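Local structure of hydrogenase expression/formation protein HypE (Desulfovibrio vulgaris subsp. vulgaris, 2Z1U) at residues G224-A227 / T228-E232; S304-V308 / G309-A313. The protein binds ATP and magnesium and probably takes part in the maturation of hydrogenases. All blocks are in the same frame, centred on the assembly; numbering follows the deposited sequence.

Contact 1 (G224-A227 / T228-E232)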
loop_
_atom_site.group_PDB
_atom_site.type_symbol
_atom_site.label_atom_id
_atom_site.label_comp_id
_atom_site.label_asym_id
_atom_site.label_seq_id
_atom_site.Cartn_x
_atom_site.Cartn_y
_atom_site.Cartn_z
ATOM N N GLY A 224 17.158 4.049 10.959
ATOM C CA GLY A 224 18.434 3.512 11.406
ATOM C C GLY A 224 19.643 4.171 10.759
ATOM O O GLY A 224 20.758 4.000 11.237
ATOM N N GLY A 225 19.429 4.901 9.659
ATOM C CA GLY A 225 20.494 5.702 9.050
ATOM C C GLY A 225 21.555 4.890 8.323
ATOM O O GLY A 225 21.365 3.700 8.055
ATOM N N LEU A 226 22.671 5.545 8.005
ATOM C CA LEU A 226 23.782 4.915 7.302
ATOM C C LEU A 226 24.268 3.664 8.033
ATOM O O LEU A 226 24.493 2.615 7.414
ATOM C CB LEU A 226 24.952 5.905 7.185
ATOM C CG LEU A 226 26.250 5.388 6.541
ATOM C CD1 LEU A 226 26.044 5.030 5.073
ATOM C CD2 LEU A 226 27.422 6.383 6.695
ATOM N N ALA A 227 24.426 3.784 9.348
ATOM C CA ALA A 227 25.003 2.687 10.129
ATOM C C ALA A 227 24.144 1.426 10.033
ATOM O O ALA A 227 24.666 0.352 9.758
ATOM C CB ALA A 227 25.234 3.106 11.561
ATOM N N THR A 228 22.798 1.499 10.060
ATOM C CA THR A 228 22.122 0.230 10.096
ATOM C C THR A 228 21.820 -0.263 8.638
ATOM O O THR A 228 21.910 -1.540 8.447
ATOM C CB THR A 228 20.800 0.217 10.888
ATOM O OG1 THR A 228 21.063 0.525 12.263
ATOM C CG2 THR A 228 20.140 -1.150 10.797
ATOM N N THR A 229 21.863 0.579 7.544
ATOM C CA THR A 229 21.888 -0.015 6.187
ATOM C C THR A 229 23.218 -0.674 5.833
ATOM O O THR A 229 23.210 -1.677 5.122
ATOM C CB THR A 229 21.407 0.896 4.972
ATOM O OG1 THR A 229 22.527 1.256 4.159
ATOM C CG2 THR A 229 20.670 2.105 5.420
ATOM N N LEU A 230 24.351 -0.134 6.315
ATOM C CA LEU A 230 25.638 -0.820 6.111
ATOM C C LEU A 230 25.687 -2.172 6.839
ATOM O O LEU A 230 26.302 -3.126 6.353
ATOM C CB LEU A 230 26.835 0.053 6.527
ATOM C CG LEU A 230 27.065 1.308 5.671
ATOM C CD1 LEU A 230 28.218 2.111 6.246
ATOM C CD2 LEU A 230 27.292 0.966 4.200
ATOM N N ASN A 231 25.069 -2.246 8.011
ATOM C CA ASN A 231 24.992 -3.513 8.760
ATOM C C ASN A 231 24.118 -4.535 8.017
ATOM O O ASN A 231 24.443 -5.732 7.977
ATOM C CB ASN A 231 24.415 -3.277 10.149
ATOM C CG ASN A 231 25.463 -2.950 11.157
ATOM O OD1 ASN A 231 25.725 -1.782 11.435
ATOM N ND2 ASN A 231 26.100 -3.972 11.693
ATOM N N GLU A 232 23.014 -4.050 7.426
ATOM C CA GLU A 232 22.128 -4.904 6.629
ATOM C C GLU A 232 22.896 -5.489 5.460
ATOM O O GLU A 232 22.892 -6.699 5.249
ATOM C CB GLU A 232 20.922 -4.125 6.091
ATOM C CG GLU A 232 19.994 -3.612 7.155
ATOM C CD GLU A 232 18.864 -2.795 6.549
ATOM O OE1 GLU A 232 17.872 -2.542 7.254
ATOM O OE2 GLU A 232 18.947 -2.459 5.362
#
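Thr-228 meets Gly-224 and Gly-225 at the first turn of helix 225-237. Its backbone N gives two weak bonds, one to Gly-224 O and one to Gly-225 O. Its OG1 is buried with no partner in the model. Gly-224 has a positive phi, 87°, a backbone shape that favours glycine.

Thr-229 comes next. Its N bonds to Gly-225 O at 3.2 Å. The methyl CG2 of Thr-229 lies against Gly-225 O, also at 3.2 Å. That oxygen thus takes the Thr-229 N bond and the weaker one from Thr-228 N. Thr-229 also packs on Ile-275 and Pro-221.

Leu-230 N bonds to Leu-226 O at 3.0 Å, with an N-H...O angle of 166°. Its side chain crosses that of Leu-226 obliquely, and the CD1 atoms of Leu-226 and Leu-230 are 3.8 Å apart. Leu-226 points its CB away, but with CG anti to the backbone N (chi1 177°) its end swings back to Leu-230. Both leucines face strand 167-170, on Ile-170 and Ile-168.

Asn-231 N bonds to Ala-227 O at 3.2 Å. Glu-232 turns elsewhere, to Arg-219 and to His-20 of the second subunit.

This is the N-terminal turn of an alpha-helix, with two glycines at its entry. It directly follows the ATP-binding residues Thr-222 and Arg-223 and lies close to bound ATP.

Contact 2 (S304-V308 / G309-A313)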
loop_
_atom_site.group_PDB
_atom_site.type_symbol
_atom_site.label_atom_id
_atom_site.label_comp_id
_atom_site.label_asym_id
_atom_site.label_seq_id
_atom_site.Cartn_x
_atom_site.Cartn_y
_atom_site.Cartn_z
ATOM N N SER A 304 35.057 0.831 1.910
ATOM C CA SER A 304 35.205 -0.330 1.039
ATOM C C SER A 304 34.643 -1.604 1.677
ATOM O O SER A 304 34.447 -1.674 2.901
ATOM C CB SER A 304 36.673 -0.519 0.627
ATOM O OG SER A 304 37.507 -0.851 1.738
ATOM N N VAL A 305 34.377 -2.604 0.839
ATOM C CA VAL A 305 33.970 -3.925 1.318
ATOM C C VAL A 305 35.200 -4.849 1.359
ATOM O O VAL A 305 36.031 -4.836 0.442
ATOM C CB VAL A 305 32.848 -4.524 0.446
ATOM C CG1 VAL A 305 32.430 -5.901 0.956
ATOM C CG2 VAL A 305 31.638 -3.565 0.394
ATOM N N LYS A 306 35.309 -5.625 2.437
ATOM C CA LYS A 306 36.437 -6.534 2.659
ATOM C C LYS A 306 35.945 -7.902 3.119
ATOM O O LYS A 306 34.880 -8.017 3.735
ATOM C CB LYS A 306 37.415 -5.945 3.687
ATOM C CG LYS A 306 38.232 -4.763 3.157
ATOM C CD LYS A 306 39.191 -4.198 4.199
ATOM C CE LYS A 306 40.235 -3.279 3.562
ATOM N NZ LYS A 306 39.660 -2.124 2.823
ATOM N N SER A 307 36.715 -8.936 2.799
ATOM C CA SER A 307 36.414 -10.295 3.251
ATOM C C SER A 307 36.709 -10.435 4.751
ATOM O O SER A 307 37.493 -9.659 5.310
ATOM C CB SER A 307 37.209 -11.320 2.432
ATOM O OG SER A 307 38.605 -11.082 2.537
ATOM N N VAL A 308 36.060 -11.406 5.396
ATOM C CA VAL A 308 36.248 -11.670 6.830
ATOM C C VAL A 308 37.701 -11.980 7.144
ATOM O O VAL A 308 38.301 -12.843 6.506
ATOM C CB VAL A 308 35.370 -12.851 7.314
ATOM C CG1 VAL A 308 35.719 -13.238 8.760
ATOM C CG2 VAL A 308 33.908 -12.503 7.186
ATOM N N GLY A 309 38.258 -11.263 8.120
ATOM C CA GLY A 309 39.638 -11.459 8.538
ATOM C C GLY A 309 40.622 -10.676 7.693
ATOM O O GLY A 309 41.825 -10.834 7.847
ATOM N N GLU A 310 40.111 -9.822 6.806
ATOM C CA GLU A 310 40.975 -9.059 5.902
ATOM C C GLU A 310 41.691 -7.890 6.574
ATOM O O GLU A 310 42.857 -7.629 6.245
ATOM C CB GLU A 310 40.236 -8.605 4.637
ATOM C CG GLU A 310 41.148 -8.422 3.421
ATOM C CD GLU A 310 40.422 -7.870 2.196
ATOM O OE1 GLU A 310 40.990 -6.970 1.545
ATOM O OE2 GLU A 310 39.304 -8.328 1.878
ATOM N N LEU A 311 41.047 -7.206 7.528
ATOM C CA LEU A 311 41.807 -6.210 8.324
ATOM C C LEU A 311 42.612 -6.674 9.568
ATOM O O LEU A 311 43.857 -6.554 9.575
ATOM C CB LEU A 311 41.047 -4.889 8.542
ATOM C CG LEU A 311 41.661 -3.788 7.648
ATOM C CD1 LEU A 311 40.896 -2.478 7.703
ATOM C CD2 LEU A 311 43.163 -3.546 7.964
ATOM N N GLY A 312 41.973 -7.188 10.622
ATOM C CA GLY A 312 40.541 -7.368 10.754
ATOM C C GLY A 312 40.225 -7.934 12.125
ATOM O O GLY A 312 40.615 -7.360 13.147
ATOM N N ALA A 313 39.560 -9.088 12.129
ATOM C CA ALA A 313 38.954 -9.716 13.320
ATOM C C ALA A 313 37.451 -9.419 13.359
ATOM O O ALA A 313 36.677 -10.148 13.991
ATOM C CB ALA A 313 39.654 -9.300 14.626
#
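Glu-310 reaches back over the turn to Ser-307, and one of its carboxylate oxygens takes both bonds. OE2 of Glu-310 accepts from Ser-307 N at 2.8 Å, with an N-H...O angle of 156°. It also accepts from the hydroxyl, Ser-307 OG to Glu-310 OE2 being 2.9 Å. Both donors use the anti side of OE2. They approach from opposite faces of the carboxylate plane, each about 25° out of it. Ser-307 OG stands between its backbone N and carbonyl carbon, and this torsion brings the hydroxyl to the oxygen that the amide already grips.

The backbone closes the turn. Glu-310 N bonds to Ser-307 O at 3.0 Å, closing a type II beta turn from Ser-307 to Glu-310. Gly-309 takes its positive phi.

Lys-306 runs across the glutamate at about a right angle. Its CB is 3.5 Å from Glu-310 OE2, so the contact is made by the aliphatic part. The ammonium goes elsewhere: the chain bends at its last torsion, and Lys-306 NZ bonds to Ser-304 OG at 2.7 Å. The backbone of Lys-306 pairs with Val-240 of the neighbouring strand.

OE2 is gripped by two neutral donors, the Ser-307 amide and hydroxyl. Lys-306 NZ stays 5.2 Å from Glu-310 OE1, so the lysine charge can probably add only a mild attraction across this exposed turn.

In the fold
From the N terminus, the chain passes strand 217-219 and the ATP-binding residues Thr-222 and Arg-223 before contact 1, where it turns into helix 225-237. Strand 240-244 follows this helix. After further helices and strand 275-278, the chain enters strand 300-306, and contact 2 turns it just beyond that strand, in the loop leading to strand 319-322. Both contacts are local and in series; neither nests nor crosses, and only contact 2 makes a tight turn. The centres of contacts 1 and 2 are about 18 Å apart. Helix 225-237 packs on strands 167-170, 275-278 and 319-322. Strand 300-306 lies between 167-170 and 240-244. One mixed sheet thus joins the buried helical turn to the surface turn.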